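Long-range contacts in Exo-alpha-sialidase (Clostridium perfringens, PDB 2VO8), which probably cleaves terminal sialic acids from glycoconjugates and carries a cohesin module thought to bind dockerin-bearing partners tightly, joining enzymes into toxin complexes: residues A[45-50]-A[113-118]; A[9-14]-A[128-133]; A[28-33]-A[95-100]; A[54-59]-A[102-107]; A[107-112]-A[133-138]. One frame throughout, in Å; residues are numbered along the deposited sequence.

Interaction 1: residues A[45-50]-A[113-118]; sequences EYLFEY and GLTTAL
E45 faces L118 where strand 41-49 runs antiparallel to strand 107-121, and two backbone bonds close this pair: E45 N to L118 O at 2.9 Å, and L118 N back to E45 O. The E45 chain is extended, with CG anti to the backbone N (chi1 165°), and lies beside L118, OE1 reaching the methyl CD1 at 3.7 Å. Y46 turns to the buried face, where its CB, CG and CD1 rest against the methyls of L114; CD2 of that leucine lies 3.8 Å from Y46 CB. A117 CB comes obliquely to the same ring, and the phenol OH makes a weak hydrogen bond to G31 O. L47 spans the corner that the partner strand turns at T115. Its N donates to T116 O from above the carbonyl plane, 38° out of it, while its O accepts T115 N at 2.9 Å, almost in line with the carbonyl bond. F48 returns to the buried side, its ring edge taking L114 CD2 at 4.0 Å from CD1. E49 pairs with G113 through two backbone bonds, E49 N reaching G113 O at 2.8 Å. The E49 and T115 side chains cross at about a right angle; OE2 receives T115 OG1 at 2.7 Å on its anti side, 24° out of the carboxylate plane. The contact thus has an apolar face turned to the core and a mixed polar face, where a threonine-glutamate bond ties down the corner, although the buried T116 N finds no partner in the model.

Interaction 2: residues A[9-14]-A[128-133]; sequences VGNSTI and DLELSS
S12 meets E130 and S132 where the first strand, 10-15, pairs in parallel with the last, 126-139, the joining of chain ends expected of the cohesin beta-sandwich. The S12 hydroxyl stands between its own backbone N and carbonyl carbon (chi1 63°), a turn that sets OG 2.7 Å from E130 O, in the carbonyl plane and on a lone pair. S12 N donates to that oxygen as well, at 3.0 Å, so one residue grips E130 O twice. S132 adopts the same first torsion (chi1 58°), and its OG donates to S12 OG at 2.8 Å, completing a relay from S132 OG through S12 OG to E130 O. Beside this relay I14 offers its branch methyl CG2, which lies 3.5 Å from S132 OG. At the other end of the contact E130 N donates to G10 O, and L129 lays CD2 against the bare backbone of G10, 3.7 Å from its C. V9 crosses L129 at about a right angle, methyl to methyl, while V9 N bonds to D128 O. Strands 26-33 and 107-121 continue the sheet on either side: N11 and T13 bond to E33 and G31, and L129 and S132 to A117 and L114. Where the two strands diverge after E130, a water lies 2.9 Å from S12 O and also hydrogen-bonds L131 O.

Interaction 3: residues A[28-33]-A[95-100]; sequences AILGIE and DLVKVN
L30 and the pair L96-V97 form a classic beta bulge in the antiparallel pairing of strands 26-33 and 95-103. L30 O accepts two amides, L96 N at 2.8 Å in the carbonyl plane and V97 N at 3.0 Å, tilted from that plane, while L30 N donates to V97 O. Both partner residues thus face a single leucine, and the register slips by one: beyond the bulge G31, without a side chain, stands against D95, CA to CA 4.1 Å. On the buried face L30 carries CG anti to its carbonyl carbon (chi1 -41°), from where CG meets V97 CB and CD1 touches V99 CG2 at 4.0 Å. A28 and V99 close the far end with a reciprocal pair of backbone bonds. On the other face the aliphatic I29 CG2 lies against the D95 carboxylate, 3.7 Å from OD2. That carboxylate is positioned from outside by a salt bridge from K15 NZ to OD1, and by a water that bonds both D95 OD1, at 2.7 Å, and I32 O. I32 CG2 reaches L96 CD1 at 4.1 Å, next to Y46. Strand 10-15 flanks one side through backbone bonds to I29, G31 and E33, and strand 55-62 packs against V97 and V99 on the other. L30 and V97 meet I81 of strand 78-85, and L30, I32 and L96 meet Y46 of strand 41-49, across the core of the sandwich.

Interaction 4: residues A[54-59]-A[102-107]; sequences AFILNE and TPKISS
I56 holds CG1 anti to its carbonyl carbon (chi1 -58°), and K104 holds CG between its backbone N and carbonyl carbon (chi1 62°); the two side chains cross at about a right angle, I56 CG1 lying 3.9 Å from K104 CD. The lysine methylenes cover the isoleucine here, and the chain then bends at its last torsion toward the backbone oxygen of E53, which NZ hydrogen-bonds. Beneath them runs a short antiparallel ladder. I56 and T102 form a hydrogen-bonded pair, with I56 N to T102 O at 2.9 Å almost straight (177°), and T102 N returning to I56 O. K104 N donates to A54 O at 2.7 Å from above the carbonyl plane. Between these bonds lies the non-hydrogen-bonded pair F55-P103: proline, lacking an amide hydrogen, occupies a site where none is needed within this ladder, and its CA lies 3.9 Å from F55 CD1. The contact joins the start of strand 55-62 to the end of strand 95-103, near one end of the domain. F55 turns inward to L101, Y50 and L112, and I138 of strand 126-139 touches A54, F55 and P103, packing this end of the ladder against the last strand.

Interaction 5: residues A[107-112]-A[133-138]; sequences SELEVL and SKEVKI
E110 with V136 and L112 with K134 are hydrogen-bonded pairs of an antiparallel beta hairpin, strands 107-121 and 126-139, near one end of the sandwich. Each pair has both backbone bonds, among them E110 N to V136 O at 2.8 Å and K134 N to L112 O at 2.8 Å. Toward S107 the register shifts by one, a beta bulge, and pairing resumes with S107 N donating to I138 O at 3.0 Å in the carbonyl plane, on a lone pair. S107 also organises the bulge: OG, anti to the backbone N (chi1 176°), accepts L109 N in an ST turn and donates to E110 OE2 at 2.6 Å. E110 CG, anti to its carbonyl carbon, lies 3.6 Å from I138 CD1; beyond it the chain bends at chi2, and its end leads away. L112 CD1 meets V136 CG1 at 3.9 Å, the two side chains crossing at about a right angle. On the outer face L109 CD1 lies over the E135 carboxylate group, and E108 and K137 run side by side into a long salt bridge, OE1 to NZ 3.8 Å. F55 of strand 55-62 packs against E110, L112, V136 and I138. Strand 19-21 adds V20 beside V136 and I138, and K134 NZ reaches D18 just before it.

Interaction 2 unites the first and last strands, and the other four contacts form within the chain it encloses or against its final strand. Interactions 1 and 5 divide strand 107-121 between them, pairing it with strand 41-49 and with strand 126-139; their centres are about 16 Å apart. Interactions 3 and 4 likewise follow each other along strand 95-103, about 18 Å apart. Interaction 3 lies nearest the chain's centre, touching interaction 1 through Y46 and interaction 2 through strand 10-15. Interactions 4 and 5 share S107, where the chain passes between them. Together the contacts knit sequence-distant strands into one continuous all-beta cohesin module, consistent with a module that docks partner proteins.

Interaction 1: residues A[45-50]-A[113-118]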
# COMPACT_ATOMS: atom_id res chain seq x y z
N GLU A 45 8.29 1.25 3.04
CA GLU A 45 8.43 0.85 1.64
C GLU A 45 7.58 -0.38 1.33
O GLU A 45 7.71 -1.41 1.99
CB GLU A 45 9.90 0.57 1.31
CG GLU A 45 10.11 -0.19 0.01
CD GLU A 45 11.57 -0.36 -0.34
OE1 GLU A 45 12.43 0.18 0.40
OE2 GLU A 45 11.87 -1.03 -1.35
N TYR A 46 6.72 -0.26 0.33
CA TYR A 46 5.97 -1.40 -0.17
C TYR A 46 6.45 -1.82 -1.56
O TYR A 46 7.06 -1.02 -2.28
CB TYR A 46 4.47 -1.07 -0.21
CG TYR A 46 3.92 -0.54 1.09
CD1 TYR A 46 3.63 -1.39 2.15
CD2 TYR A 46 3.70 0.82 1.26
CE1 TYR A 46 3.13 -0.90 3.34
CE2 TYR A 46 3.20 1.32 2.45
CZ TYR A 46 2.92 0.45 3.49
OH TYR A 46 2.42 0.94 4.67
N LEU A 47 6.18 -3.07 -1.92
CA LEU A 47 6.07 -3.44 -3.30
C LEU A 47 4.62 -3.89 -3.42
O LEU A 47 4.18 -4.87 -2.81
CB LEU A 47 7.10 -4.46 -3.80
CG LEU A 47 6.97 -4.61 -5.34
CD1 LEU A 47 7.61 -3.49 -6.14
CD2 LEU A 47 7.40 -6.00 -5.83
N PHE A 48 3.87 -3.06 -4.16
CA PHE A 48 2.42 -3.20 -4.32
C PHE A 48 2.16 -3.97 -5.60
O PHE A 48 2.68 -3.61 -6.64
CB PHE A 48 1.74 -1.84 -4.42
CG PHE A 48 0.26 -1.92 -4.72
CD1 PHE A 48 -0.67 -2.17 -3.73
CD2 PHE A 48 -0.21 -1.76 -6.02
CE1 PHE A 48 -2.02 -2.24 -4.00
CE2 PHE A 48 -1.54 -1.80 -6.28
CZ PHE A 48 -2.45 -2.04 -5.31
N GLU A 49 1.38 -5.04 -5.53
CA GLU A 49 1.17 -5.90 -6.71
C GLU A 49 -0.30 -5.99 -7.03
O GLU A 49 -1.18 -5.98 -6.16
CB GLU A 49 1.81 -7.28 -6.49
CG GLU A 49 3.33 -7.17 -6.41
CD GLU A 49 4.03 -8.45 -6.76
OE1 GLU A 49 3.55 -9.17 -7.68
OE2 GLU A 49 5.09 -8.72 -6.16
N TYR A 50 -0.57 -6.00 -8.34
CA TYR A 50 -1.92 -6.06 -8.84
C TYR A 50 -1.88 -6.61 -10.29
O TYR A 50 -0.82 -6.66 -10.92
CB TYR A 50 -2.53 -4.67 -8.84
CG TYR A 50 -2.04 -3.77 -9.94
CD1 TYR A 50 -2.78 -3.61 -11.13
CD2 TYR A 50 -0.85 -3.04 -9.80
CE1 TYR A 50 -2.34 -2.72 -12.13
CE2 TYR A 50 -0.39 -2.20 -10.80
CZ TYR A 50 -1.15 -2.04 -11.97
OH TYR A 50 -0.65 -1.21 -12.98
N GLY A 113 -1.95 -7.04 -3.44
CA GLY A 113 -0.95 -7.56 -2.51
C GLY A 113 0.19 -6.62 -2.17
O GLY A 113 0.58 -5.77 -2.94
N LEU A 114 0.75 -6.83 -0.98
CA LEU A 114 1.99 -6.18 -0.60
C LEU A 114 3.00 -7.29 -0.43
O LEU A 114 2.90 -8.09 0.55
CB LEU A 114 1.77 -5.33 0.68
CG LEU A 114 0.78 -4.16 0.67
CD1 LEU A 114 0.48 -3.49 2.08
CD2 LEU A 114 1.22 -3.00 -0.30
N THR A 115 3.94 -7.40 -1.37
CA THR A 115 4.90 -8.50 -1.36
C THR A 115 6.24 -8.15 -0.69
O THR A 115 7.09 -9.01 -0.49
CB THR A 115 5.14 -9.04 -2.78
OG1 THR A 115 5.53 -7.96 -3.64
CG2 THR A 115 3.90 -9.68 -3.32
N THR A 116 6.41 -6.85 -0.43
CA THR A 116 7.51 -6.24 0.34
C THR A 116 6.83 -5.18 1.20
O THR A 116 5.91 -4.43 0.74
CB THR A 116 8.58 -5.64 -0.58
OG1 THR A 116 9.25 -6.69 -1.32
CG2 THR A 116 9.66 -4.77 0.19
N ALA A 117 7.24 -5.13 2.48
CA ALA A 117 6.70 -4.14 3.43
C ALA A 117 7.75 -3.98 4.53
O ALA A 117 8.06 -4.94 5.23
CB ALA A 117 5.39 -4.58 3.99
N LEU A 118 8.33 -2.80 4.59
CA LEU A 118 9.53 -2.54 5.44
C LEU A 118 9.32 -1.17 6.06
O LEU A 118 8.62 -0.32 5.45
CB LEU A 118 10.79 -2.46 4.60
CG LEU A 118 11.25 -3.45 3.54
CD1 LEU A 118 12.28 -2.78 2.69
CD2 LEU A 118 11.81 -4.72 4.19

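Interaction 2: residues A[9-14]-A[128-133]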
# COMPACT_ATOMS: atom_id res chain seq x y z
N VAL A 9 8.59 -6.25 12.86
CA VAL A 9 8.35 -5.23 13.87
C VAL A 9 6.90 -4.74 13.90
O VAL A 9 6.50 -3.98 14.77
CB VAL A 9 9.40 -4.06 13.72
CG1 VAL A 9 10.87 -4.59 13.88
CG2 VAL A 9 9.26 -3.31 12.41
N GLY A 10 6.08 -5.21 12.96
CA GLY A 10 4.71 -4.77 12.90
C GLY A 10 4.04 -5.39 11.69
O GLY A 10 4.65 -6.22 11.03
N ASN A 11 2.80 -4.99 11.44
CA ASN A 11 2.04 -5.45 10.28
C ASN A 11 1.82 -4.37 9.22
O ASN A 11 1.49 -3.24 9.55
CB ASN A 11 0.67 -5.89 10.73
CG ASN A 11 0.73 -7.02 11.78
OD1 ASN A 11 -0.03 -7.01 12.77
ND2 ASN A 11 1.61 -7.97 11.57
N SER A 12 1.90 -4.78 7.96
CA SER A 12 1.38 -3.92 6.85
C SER A 12 -0.15 -4.05 6.83
O SER A 12 -0.68 -5.08 7.26
CB SER A 12 2.00 -4.29 5.51
OG SER A 12 1.69 -5.61 5.09
N THR A 13 -0.85 -3.05 6.31
CA THR A 13 -2.29 -3.06 6.17
C THR A 13 -2.64 -2.67 4.77
O THR A 13 -1.93 -1.87 4.16
CB THR A 13 -2.99 -2.09 7.15
OG1 THR A 13 -2.56 -0.73 6.92
CG2 THR A 13 -2.71 -2.50 8.62
N ILE A 14 -3.66 -3.32 4.23
CA ILE A 14 -4.30 -2.85 2.97
C ILE A 14 -5.81 -2.91 3.16
O ILE A 14 -6.33 -3.95 3.55
CB ILE A 14 -3.77 -3.64 1.73
CG1 ILE A 14 -4.60 -3.31 0.47
CG2 ILE A 14 -3.66 -5.14 1.94
CD1 ILE A 14 -3.87 -3.77 -0.85
N ASP A 128 11.58 -5.44 8.93
CA ASP A 128 10.45 -6.06 8.20
C ASP A 128 9.11 -5.84 8.85
O ASP A 128 8.98 -5.80 10.06
CB ASP A 128 10.65 -7.56 8.06
CG ASP A 128 11.85 -7.93 7.26
OD1 ASP A 128 12.35 -7.13 6.43
OD2 ASP A 128 12.27 -9.10 7.44
N LEU A 129 8.08 -5.77 8.00
CA LEU A 129 6.69 -5.80 8.46
C LEU A 129 6.12 -7.13 7.92
O LEU A 129 6.59 -7.62 6.93
CB LEU A 129 5.87 -4.65 7.87
CG LEU A 129 6.16 -3.19 8.30
CD1 LEU A 129 5.25 -2.27 7.54
CD2 LEU A 129 6.08 -2.91 9.81
N GLU A 130 5.10 -7.65 8.57
CA GLU A 130 4.33 -8.77 8.01
C GLU A 130 3.64 -8.29 6.72
O GLU A 130 3.15 -7.16 6.67
CB GLU A 130 3.29 -9.23 8.99
CG GLU A 130 3.88 -10.08 10.10
CD GLU A 130 2.84 -10.90 10.84
OE1 GLU A 130 1.76 -11.20 10.28
OE2 GLU A 130 3.09 -11.20 12.04
N LEU A 131 3.62 -9.17 5.73
CA LEU A 131 2.97 -8.89 4.45
C LEU A 131 1.44 -8.93 4.56
O LEU A 131 0.86 -9.34 5.55
CB LEU A 131 3.52 -9.84 3.38
CG LEU A 131 5.04 -9.86 3.23
CD1 LEU A 131 5.55 -10.81 2.12
CD2 LEU A 131 5.56 -8.41 3.01
N SER A 132 0.76 -8.47 3.52
CA SER A 132 -0.69 -8.47 3.54
C SER A 132 -1.22 -8.45 2.08
O SER A 132 -0.51 -8.06 1.16
CB SER A 132 -1.26 -7.31 4.35
OG SER A 132 -0.81 -6.04 3.85
N SER A 133 -2.47 -8.88 1.92
CA SER A 133 -3.19 -8.71 0.65
C SER A 133 -4.66 -8.61 0.92
O SER A 133 -5.12 -8.89 2.02
CB SER A 133 -2.89 -9.83 -0.35
OG SER A 133 -3.45 -11.06 0.09
O HOH W 1 0.42 -7.71 7.87

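Interaction 3: residues A[28-33]-A[95-100]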
# COMPACT_ATOMS: atom_id res chain seq x y z
N ALA A 28 -7.17 1.71 -2.89
CA ALA A 28 -6.60 0.84 -1.87
C ALA A 28 -5.73 1.63 -0.91
O ALA A 28 -4.87 2.41 -1.34
CB ALA A 28 -5.80 -0.28 -2.52
N ILE A 29 -5.95 1.44 0.38
CA ILE A 29 -5.30 2.25 1.40
C ILE A 29 -4.23 1.44 2.14
O ILE A 29 -4.53 0.49 2.86
CB ILE A 29 -6.31 2.78 2.43
CG1 ILE A 29 -7.37 3.64 1.73
CG2 ILE A 29 -5.61 3.57 3.52
CD1 ILE A 29 -8.50 4.08 2.64
N LEU A 30 -2.97 1.84 1.95
CA LEU A 30 -1.85 1.10 2.49
C LEU A 30 -1.38 1.72 3.82
O LEU A 30 -1.28 2.94 3.94
CB LEU A 30 -0.70 1.05 1.54
CG LEU A 30 -0.97 0.82 0.05
CD1 LEU A 30 0.37 0.66 -0.65
CD2 LEU A 30 -1.86 -0.45 -0.06
N GLY A 31 -1.14 0.88 4.82
CA GLY A 31 -0.71 1.43 6.12
C GLY A 31 0.12 0.47 6.93
O GLY A 31 0.69 -0.49 6.41
N ILE A 32 0.20 0.79 8.22
CA ILE A 32 0.90 -0.07 9.21
C ILE A 32 -0.02 -0.25 10.41
O ILE A 32 -0.99 0.52 10.60
CB ILE A 32 2.28 0.54 9.59
CG1 ILE A 32 2.15 1.96 10.17
CG2 ILE A 32 3.27 0.53 8.39
CD1 ILE A 32 3.49 2.47 10.75
N GLU A 33 0.24 -1.28 11.23
CA GLU A 33 -0.58 -1.56 12.41
C GLU A 33 0.24 -2.40 13.39
O GLU A 33 1.13 -3.13 12.99
CB GLU A 33 -1.89 -2.26 12.02
CG GLU A 33 -2.85 -2.63 13.18
CD GLU A 33 -2.46 -3.93 13.88
OE1 GLU A 33 -1.85 -4.81 13.25
OE2 GLU A 33 -2.75 -4.07 15.09
N ASP A 95 -2.48 5.10 8.45
CA ASP A 95 -2.62 4.90 7.03
C ASP A 95 -1.63 5.86 6.32
O ASP A 95 -1.46 7.03 6.75
CB ASP A 95 -4.08 5.12 6.61
CG ASP A 95 -5.01 4.02 7.17
OD1 ASP A 95 -4.50 3.03 7.69
OD2 ASP A 95 -6.23 4.16 7.08
N LEU A 96 -0.95 5.32 5.31
CA LEU A 96 0.20 5.98 4.71
C LEU A 96 0.04 6.36 3.21
O LEU A 96 0.52 7.40 2.78
CB LEU A 96 1.44 5.11 4.88
CG LEU A 96 1.92 4.85 6.30
CD1 LEU A 96 3.16 4.01 6.30
CD2 LEU A 96 2.22 6.20 7.01
N VAL A 97 -0.65 5.52 2.45
CA VAL A 97 -0.67 5.67 0.98
C VAL A 97 -2.07 5.36 0.44
O VAL A 97 -2.73 4.45 0.94
CB VAL A 97 0.33 4.72 0.30
CG1 VAL A 97 0.27 4.93 -1.31
CG2 VAL A 97 1.72 4.86 0.87
N LYS A 98 -2.50 6.15 -0.55
CA LYS A 98 -3.74 5.91 -1.31
C LYS A 98 -3.32 5.46 -2.70
O LYS A 98 -2.62 6.20 -3.39
CB LYS A 98 -4.53 7.20 -1.48
CG LYS A 98 -5.00 7.88 -0.21
CD LYS A 98 -5.94 9.06 -0.51
CE LYS A 98 -5.40 10.45 -0.20
NZ LYS A 98 -6.61 11.31 0.11
N VAL A 99 -3.74 4.26 -3.12
CA VAL A 99 -3.47 3.79 -4.49
C VAL A 99 -4.80 3.79 -5.25
O VAL A 99 -5.75 3.12 -4.88
CB VAL A 99 -2.83 2.36 -4.53
CG1 VAL A 99 -2.53 1.91 -5.98
CG2 VAL A 99 -1.61 2.27 -3.70
N ASN A 100 -4.91 4.64 -6.27
CA ASN A 100 -6.17 4.85 -6.98
C ASN A 100 -6.10 4.03 -8.28
O ASN A 100 -5.13 4.14 -9.04
CB ASN A 100 -6.40 6.33 -7.28
CG ASN A 100 -7.79 6.60 -7.72
OD1 ASN A 100 -8.16 6.27 -8.88
ND2 ASN A 100 -8.61 7.15 -6.81
O HOH W 2 -3.21 1.01 8.93

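Interaction 4: residues A[54-59]-A[102-107]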
# COMPACT_ATOMS: atom_id res chain seq x y z
N ALA A 54 -6.29 -6.37 -15.40
CA ALA A 54 -7.60 -6.09 -14.86
C ALA A 54 -7.82 -4.66 -14.39
O ALA A 54 -8.97 -4.25 -14.28
CB ALA A 54 -7.92 -7.05 -13.76
N PHE A 55 -6.75 -3.94 -14.06
CA PHE A 55 -6.74 -2.59 -13.51
C PHE A 55 -5.84 -1.64 -14.26
O PHE A 55 -4.82 -2.02 -14.72
CB PHE A 55 -6.33 -2.54 -12.04
CG PHE A 55 -7.07 -3.47 -11.16
CD1 PHE A 55 -8.20 -3.09 -10.56
CD2 PHE A 55 -6.59 -4.74 -10.92
CE1 PHE A 55 -8.85 -3.92 -9.75
CE2 PHE A 55 -7.23 -5.56 -10.13
CZ PHE A 55 -8.38 -5.17 -9.56
N ILE A 56 -6.26 -0.39 -14.28
CA ILE A 56 -5.47 0.78 -14.66
C ILE A 56 -4.92 1.48 -13.36
O ILE A 56 -5.72 1.84 -12.57
CB ILE A 56 -6.42 1.78 -15.43
CG1 ILE A 56 -7.04 1.14 -16.67
CG2 ILE A 56 -5.76 3.03 -15.76
CD1 ILE A 56 -8.32 1.74 -17.12
N LEU A 57 -3.58 1.66 -13.22
CA LEU A 57 -3.05 2.44 -12.12
C LEU A 57 -3.17 3.94 -12.39
O LEU A 57 -2.56 4.46 -13.33
CB LEU A 57 -1.59 2.08 -11.85
CG LEU A 57 -0.89 2.83 -10.71
CD1 LEU A 57 -1.54 2.51 -9.38
CD2 LEU A 57 0.59 2.51 -10.68
N ASN A 58 -3.96 4.62 -11.58
CA ASN A 58 -4.26 6.04 -11.81
C ASN A 58 -3.31 7.00 -11.15
O ASN A 58 -2.67 7.80 -11.84
CB ASN A 58 -5.67 6.40 -11.36
CG ASN A 58 -6.72 5.64 -12.11
OD1 ASN A 58 -7.71 5.15 -11.53
ND2 ASN A 58 -6.50 5.52 -13.41
N GLU A 59 -3.21 6.94 -9.83
CA GLU A 59 -2.25 7.81 -9.08
C GLU A 59 -2.02 7.17 -7.72
O GLU A 59 -2.91 6.46 -7.21
CB GLU A 59 -2.74 9.21 -8.86
CG GLU A 59 -4.13 9.28 -8.22
CD GLU A 59 -4.52 10.64 -7.62
OE1 GLU A 59 -3.87 11.67 -7.96
OE2 GLU A 59 -5.51 10.69 -6.83
N THR A 102 -8.63 1.89 -11.47
CA THR A 102 -9.92 1.70 -12.15
C THR A 102 -9.92 0.31 -12.81
O THR A 102 -9.02 0.01 -13.61
CB THR A 102 -10.20 2.76 -13.21
OG1 THR A 102 -10.14 4.08 -12.61
CG2 THR A 102 -11.57 2.53 -13.92
N PRO A 103 -10.89 -0.53 -12.46
CA PRO A 103 -10.91 -1.86 -13.14
C PRO A 103 -11.29 -1.72 -14.60
O PRO A 103 -12.01 -0.80 -14.94
CB PRO A 103 -11.98 -2.66 -12.37
CG PRO A 103 -12.32 -1.79 -11.10
CD PRO A 103 -11.98 -0.39 -11.48
N LYS A 104 -10.75 -2.58 -15.45
CA LYS A 104 -11.17 -2.53 -16.87
C LYS A 104 -11.69 -3.86 -17.40
O LYS A 104 -12.03 -3.94 -18.60
CB LYS A 104 -10.05 -1.98 -17.73
CG LYS A 104 -8.77 -2.81 -17.77
CD LYS A 104 -7.80 -2.11 -18.65
CE LYS A 104 -6.47 -2.81 -18.86
NZ LYS A 104 -6.49 -3.93 -19.88
N ILE A 105 -11.69 -4.89 -16.56
CA ILE A 105 -12.30 -6.19 -16.86
C ILE A 105 -12.98 -6.76 -15.65
O ILE A 105 -12.42 -6.76 -14.56
CB ILE A 105 -11.28 -7.28 -17.26
CG1 ILE A 105 -10.55 -6.88 -18.53
CG2 ILE A 105 -11.99 -8.64 -17.44
CD1 ILE A 105 -9.32 -7.78 -18.81
N SER A 106 -14.16 -7.35 -15.83
CA SER A 106 -14.82 -8.05 -14.74
C SER A 106 -14.06 -9.33 -14.34
O SER A 106 -13.40 -10.02 -15.18
CB SER A 106 -16.26 -8.38 -15.10
OG SER A 106 -16.29 -9.39 -16.09
N SER A 107 -14.20 -9.68 -13.07
CA SER A 107 -13.51 -10.81 -12.48
C SER A 107 -14.12 -11.19 -11.16
O SER A 107 -14.53 -10.32 -10.37
CB SER A 107 -12.02 -10.50 -12.29
OG SER A 107 -11.40 -11.59 -11.63

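Interaction 5: residues A[107-112]-A[133-138]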
# COMPACT_ATOMS: atom_id res chain seq x y z
N SER A 107 -14.20 -9.68 -13.07
CA SER A 107 -13.51 -10.81 -12.48
C SER A 107 -14.12 -11.19 -11.16
O SER A 107 -14.53 -10.32 -10.37
CB SER A 107 -12.02 -10.50 -12.29
OG SER A 107 -11.40 -11.59 -11.63
N GLU A 108 -14.16 -12.51 -10.88
CA GLU A 108 -14.71 -12.97 -9.65
C GLU A 108 -13.74 -12.72 -8.49
O GLU A 108 -14.18 -12.62 -7.39
CB GLU A 108 -15.06 -14.48 -9.70
CG GLU A 108 -16.22 -14.84 -10.66
CD GLU A 108 -17.58 -14.45 -10.11
OE1 GLU A 108 -17.69 -14.11 -8.91
OE2 GLU A 108 -18.58 -14.49 -10.89
N LEU A 109 -12.45 -12.66 -8.78
CA LEU A 109 -11.47 -12.54 -7.71
C LEU A 109 -10.21 -12.00 -8.30
O LEU A 109 -9.61 -12.61 -9.21
CB LEU A 109 -11.24 -13.89 -6.97
CG LEU A 109 -10.29 -13.94 -5.75
CD1 LEU A 109 -10.53 -15.26 -4.97
CD2 LEU A 109 -8.83 -13.84 -6.16
N GLU A 110 -9.80 -10.83 -7.77
CA GLU A 110 -8.45 -10.35 -7.98
C GLU A 110 -7.77 -9.99 -6.64
O GLU A 110 -8.43 -9.57 -5.73
CB GLU A 110 -8.43 -9.10 -8.85
CG GLU A 110 -9.11 -9.32 -10.24
CD GLU A 110 -8.29 -10.25 -11.13
OE1 GLU A 110 -7.04 -10.29 -11.01
OE2 GLU A 110 -8.89 -10.94 -11.97
N VAL A 111 -6.47 -10.14 -6.60
CA VAL A 111 -5.70 -9.90 -5.37
C VAL A 111 -4.83 -8.65 -5.51
O VAL A 111 -4.00 -8.57 -6.42
CB VAL A 111 -4.85 -11.11 -5.00
CG1 VAL A 111 -4.01 -10.85 -3.73
CG2 VAL A 111 -5.78 -12.38 -4.86
N LEU A 112 -5.03 -7.71 -4.58
CA LEU A 112 -4.16 -6.57 -4.36
C LEU A 112 -3.24 -6.91 -3.16
O LEU A 112 -3.75 -7.15 -2.07
CB LEU A 112 -4.99 -5.35 -4.09
CG LEU A 112 -6.10 -5.10 -5.15
CD1 LEU A 112 -6.97 -3.98 -4.75
CD2 LEU A 112 -5.42 -4.96 -6.57
N SER A 133 -2.47 -8.88 1.92
CA SER A 133 -3.19 -8.71 0.65
C SER A 133 -4.66 -8.61 0.92
O SER A 133 -5.12 -8.89 2.02
CB SER A 133 -2.89 -9.83 -0.35
OG SER A 133 -3.45 -11.06 0.09
N LYS A 134 -5.42 -8.24 -0.11
CA LYS A 134 -6.86 -8.12 -0.02
C LYS A 134 -7.44 -8.58 -1.38
O LYS A 134 -6.83 -8.30 -2.43
CB LYS A 134 -7.25 -6.67 0.29
CG LYS A 134 -8.70 -6.25 0.05
CD LYS A 134 -9.68 -6.79 1.00
CE LYS A 134 -11.11 -6.39 0.55
NZ LYS A 134 -11.90 -6.02 1.74
N GLU A 135 -8.54 -9.33 -1.32
CA GLU A 135 -9.25 -9.79 -2.52
C GLU A 135 -10.40 -8.85 -2.82
O GLU A 135 -11.10 -8.41 -1.93
CB GLU A 135 -9.80 -11.22 -2.38
CG GLU A 135 -8.80 -12.20 -1.92
CD GLU A 135 -9.41 -13.57 -1.63
OE1 GLU A 135 -10.64 -13.65 -1.48
OE2 GLU A 135 -8.61 -14.52 -1.56
N VAL A 136 -10.60 -8.57 -4.11
CA VAL A 136 -11.73 -7.82 -4.58
C VAL A 136 -12.46 -8.61 -5.69
O VAL A 136 -11.82 -9.35 -6.45
CB VAL A 136 -11.35 -6.44 -5.15
CG1 VAL A 136 -10.46 -5.61 -4.14
CG2 VAL A 136 -10.64 -6.57 -6.43
N LYS A 137 -13.76 -8.39 -5.78
CA LYS A 137 -14.56 -8.85 -6.94
C LYS A 137 -14.82 -7.65 -7.85
O LYS A 137 -15.27 -6.59 -7.38
CB LYS A 137 -15.84 -9.52 -6.49
CG LYS A 137 -16.83 -9.85 -7.62
CD LYS A 137 -18.19 -10.19 -7.05
CE LYS A 137 -19.21 -10.69 -8.09
NZ LYS A 137 -18.75 -10.51 -9.45
N ILE A 138 -14.55 -7.80 -9.14
CA ILE A 138 -14.75 -6.70 -10.09
C ILE A 138 -16.08 -6.99 -10.81
O ILE A 138 -16.16 -7.93 -11.62
CB ILE A 138 -13.64 -6.58 -11.15
CG1 ILE A 138 -12.22 -6.47 -10.55
CG2 ILE A 138 -13.92 -5.38 -12.11
CD1 ILE A 138 -11.18 -6.63 -11.55